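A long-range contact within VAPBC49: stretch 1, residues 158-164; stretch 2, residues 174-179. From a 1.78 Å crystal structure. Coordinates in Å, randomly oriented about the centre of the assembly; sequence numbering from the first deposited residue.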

# COMPACT_ATOMS: atom_id res chain seq x y z
N GLU A 158 -12.63 1.59 14.53
CA GLU A 158 -13.37 2.86 14.26
C GLU A 158 -12.78 3.65 13.11
O GLU A 158 -13.52 4.15 12.25
CB GLU A 158 -13.38 3.77 15.48
CG GLU A 158 -14.44 3.47 16.46
CD GLU A 158 -14.59 4.58 17.49
OE1 GLU A 158 -13.64 5.40 17.67
OE2 GLU A 158 -15.65 4.61 18.12
N HIS A 159 -11.45 3.78 13.09
CA HIS A 159 -10.76 4.49 11.97
C HIS A 159 -11.25 4.03 10.59
O HIS A 159 -11.50 4.87 9.69
CB HIS A 159 -9.23 4.33 12.11
CG HIS A 159 -8.43 4.73 10.90
ND1 HIS A 159 -8.43 6.02 10.39
CD2 HIS A 159 -7.59 4.02 10.11
CE1 HIS A 159 -7.62 6.08 9.35
NE2 HIS A 159 -7.09 4.88 9.16
N TYR A 160 -11.42 2.73 10.39
CA TYR A 160 -11.96 2.28 9.12
C TYR A 160 -13.47 2.50 8.94
O TYR A 160 -13.92 2.81 7.84
CB TYR A 160 -11.57 0.83 8.85
CG TYR A 160 -10.06 0.78 8.75
CD1 TYR A 160 -9.42 1.13 7.56
CD2 TYR A 160 -9.27 0.47 9.86
CE1 TYR A 160 -8.02 1.17 7.49
CE2 TYR A 160 -7.87 0.51 9.81
CZ TYR A 160 -7.26 0.85 8.62
OH TYR A 160 -5.88 0.90 8.52
N LEU A 161 -14.24 2.24 10.00
CA LEU A 161 -15.69 2.45 9.96
C LEU A 161 -16.06 3.87 9.59
O LEU A 161 -17.04 4.05 8.91
CB LEU A 161 -16.32 2.12 11.33
CG LEU A 161 -16.10 0.68 11.80
CD1 LEU A 161 -16.97 0.35 13.03
CD2 LEU A 161 -16.35 -0.36 10.73
N GLN A 162 -15.28 4.84 10.07
CA GLN A 162 -15.44 6.28 9.84
C GLN A 162 -15.29 6.70 8.38
O GLN A 162 -15.70 7.81 8.00
CB GLN A 162 -14.41 7.06 10.68
CG GLN A 162 -14.84 7.25 12.12
CD GLN A 162 -13.69 7.62 13.08
OE1 GLN A 162 -12.50 7.63 12.71
NE2 GLN A 162 -14.06 7.93 14.32
N GLN A 163 -14.69 5.84 7.56
CA GLN A 163 -14.47 6.14 6.13
C GLN A 163 -15.71 5.96 5.24
O GLN A 163 -15.69 6.30 4.06
CB GLN A 163 -13.33 5.29 5.54
CG GLN A 163 -11.99 5.33 6.32
CD GLN A 163 -11.55 6.74 6.60
OE1 GLN A 163 -11.62 7.60 5.73
NE2 GLN A 163 -11.11 7.00 7.82
N ILE A 164 -16.77 5.36 5.80
CA ILE A 164 -17.91 4.95 5.02
C ILE A 164 -18.95 6.06 5.06
O ILE A 164 -19.20 6.63 6.12
CB ILE A 164 -18.51 3.61 5.56
CG1 ILE A 164 -17.43 2.51 5.58
CG2 ILE A 164 -19.69 3.13 4.68
CD1 ILE A 164 -17.90 1.20 6.17
N MET A 174 -20.63 5.05 -0.17
CA MET A 174 -19.28 5.47 -0.59
C MET A 174 -18.32 5.04 0.50
O MET A 174 -18.66 5.04 1.69
CB MET A 174 -19.20 7.01 -0.74
CG MET A 174 -17.96 7.52 -1.50
SD MET A 174 -18.09 9.24 -2.08
CE MET A 174 -17.83 10.24 -0.66
N ILE A 175 -17.11 4.70 0.09
CA ILE A 175 -16.04 4.31 1.03
C ILE A 175 -14.75 5.03 0.62
O ILE A 175 -14.29 4.86 -0.50
CB ILE A 175 -15.77 2.78 1.00
CG1 ILE A 175 -17.06 1.94 1.22
CG2 ILE A 175 -14.63 2.38 2.02
CD1 ILE A 175 -16.95 0.53 0.62
N ARG A 176 -14.18 5.79 1.54
CA ARG A 176 -12.90 6.45 1.34
C ARG A 176 -11.79 5.45 1.67
O ARG A 176 -11.85 4.79 2.73
CB ARG A 176 -12.79 7.66 2.23
CG ARG A 176 -11.43 8.36 2.16
CD ARG A 176 -11.40 9.61 2.97
NE ARG A 176 -10.07 10.22 2.91
CZ ARG A 176 -9.06 9.87 3.70
NH1 ARG A 176 -9.25 8.91 4.60
NH2 ARG A 176 -7.87 10.47 3.59
N LEU A 177 -10.80 5.35 0.79
CA LEU A 177 -9.69 4.35 0.95
C LEU A 177 -8.49 5.09 1.58
O LEU A 177 -7.85 5.92 0.92
CB LEU A 177 -9.37 3.67 -0.39
CG LEU A 177 -10.55 3.01 -1.12
CD1 LEU A 177 -10.14 2.49 -2.43
CD2 LEU A 177 -11.17 1.87 -0.27
N PRO A 178 -8.26 4.88 2.90
CA PRO A 178 -7.30 5.74 3.62
C PRO A 178 -5.85 5.50 3.19
O PRO A 178 -4.99 6.33 3.49
CB PRO A 178 -7.51 5.38 5.10
CG PRO A 178 -8.06 3.99 5.08
CD PRO A 178 -8.89 3.89 3.80
N GLN A 179 -5.62 4.42 2.46
CA GLN A 179 -4.27 4.12 1.95
C GLN A 179 -3.84 5.15 0.89
O GLN A 179 -2.64 5.30 0.64
CB GLN A 179 -4.13 2.71 1.39
CG GLN A 179 -4.87 2.38 0.08
CD GLN A 179 -6.24 1.73 0.30
OE1 GLN A 179 -6.64 0.84 -0.47
NE2 GLN A 179 -6.95 2.16 1.34
O HOH W 1 -17.01 8.00 2.23

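The contact joins the tail of a helix to a strand, and Gln163 is its organizing residue. A type I turn from Leu161 to Ile164, starting at a helical residue, brings the chain alongside stretch 2, where Ile164 pairs with Ile175 as an antiparallel, non-hydrogen-bonded bridge, their CA atoms 4.5 Å apart. The hydrogen bond next to this pair is made by Arg176 N, which donates to Gln163 O at 3.0 Å and is almost linear at 175°. At the bridge itself, Ile164 CA approaches Met174 O at 3.4 Å in a CA-H...O contact. A water oxygen donates to Gln163 O at 2.8 Å and, weakly, to Met174 O at 3.4 Å, bridging two carbonyl oxygens 4.0 Å apart.

The side chain of Gln163 is folded, with chi1 and chi2 both m, and the fold lets one amide serve two partners. Its NE2 turns back to donate to His159 O, 2.9 Å away, while its OE1 accepts from Arg176 NH1, also at 2.9 Å. Arg176 meets it fully extended, t through chi3, before chi4 turns to -84°; OE1 lies at the edge of the guanidinium, near its plane, where the N-H groups point. NE and NH2 are satisfied elsewhere in the structure. Backbone and side chain thus link the same two residues twice.

Looser packing completes the contact. The CA-to-CB bond of Pro178 points toward stretch 1: its CG meets Tyr160 CE1 at 3.7 Å, an apolar pair, and its CB lies in plain van der Waals contact 4.1 Å from His159 NE2, which is hydrogen-bonded elsewhere in the structure. Tyr160 (chi1 m) and His159 (chi1 t) leave the backbone sideways, yet their rings reach the proline. Ile164 and Ile175, both m,t, project to the same face of the sheet, where their CG1 atoms come within 4.4 Å, a looser apolar contact.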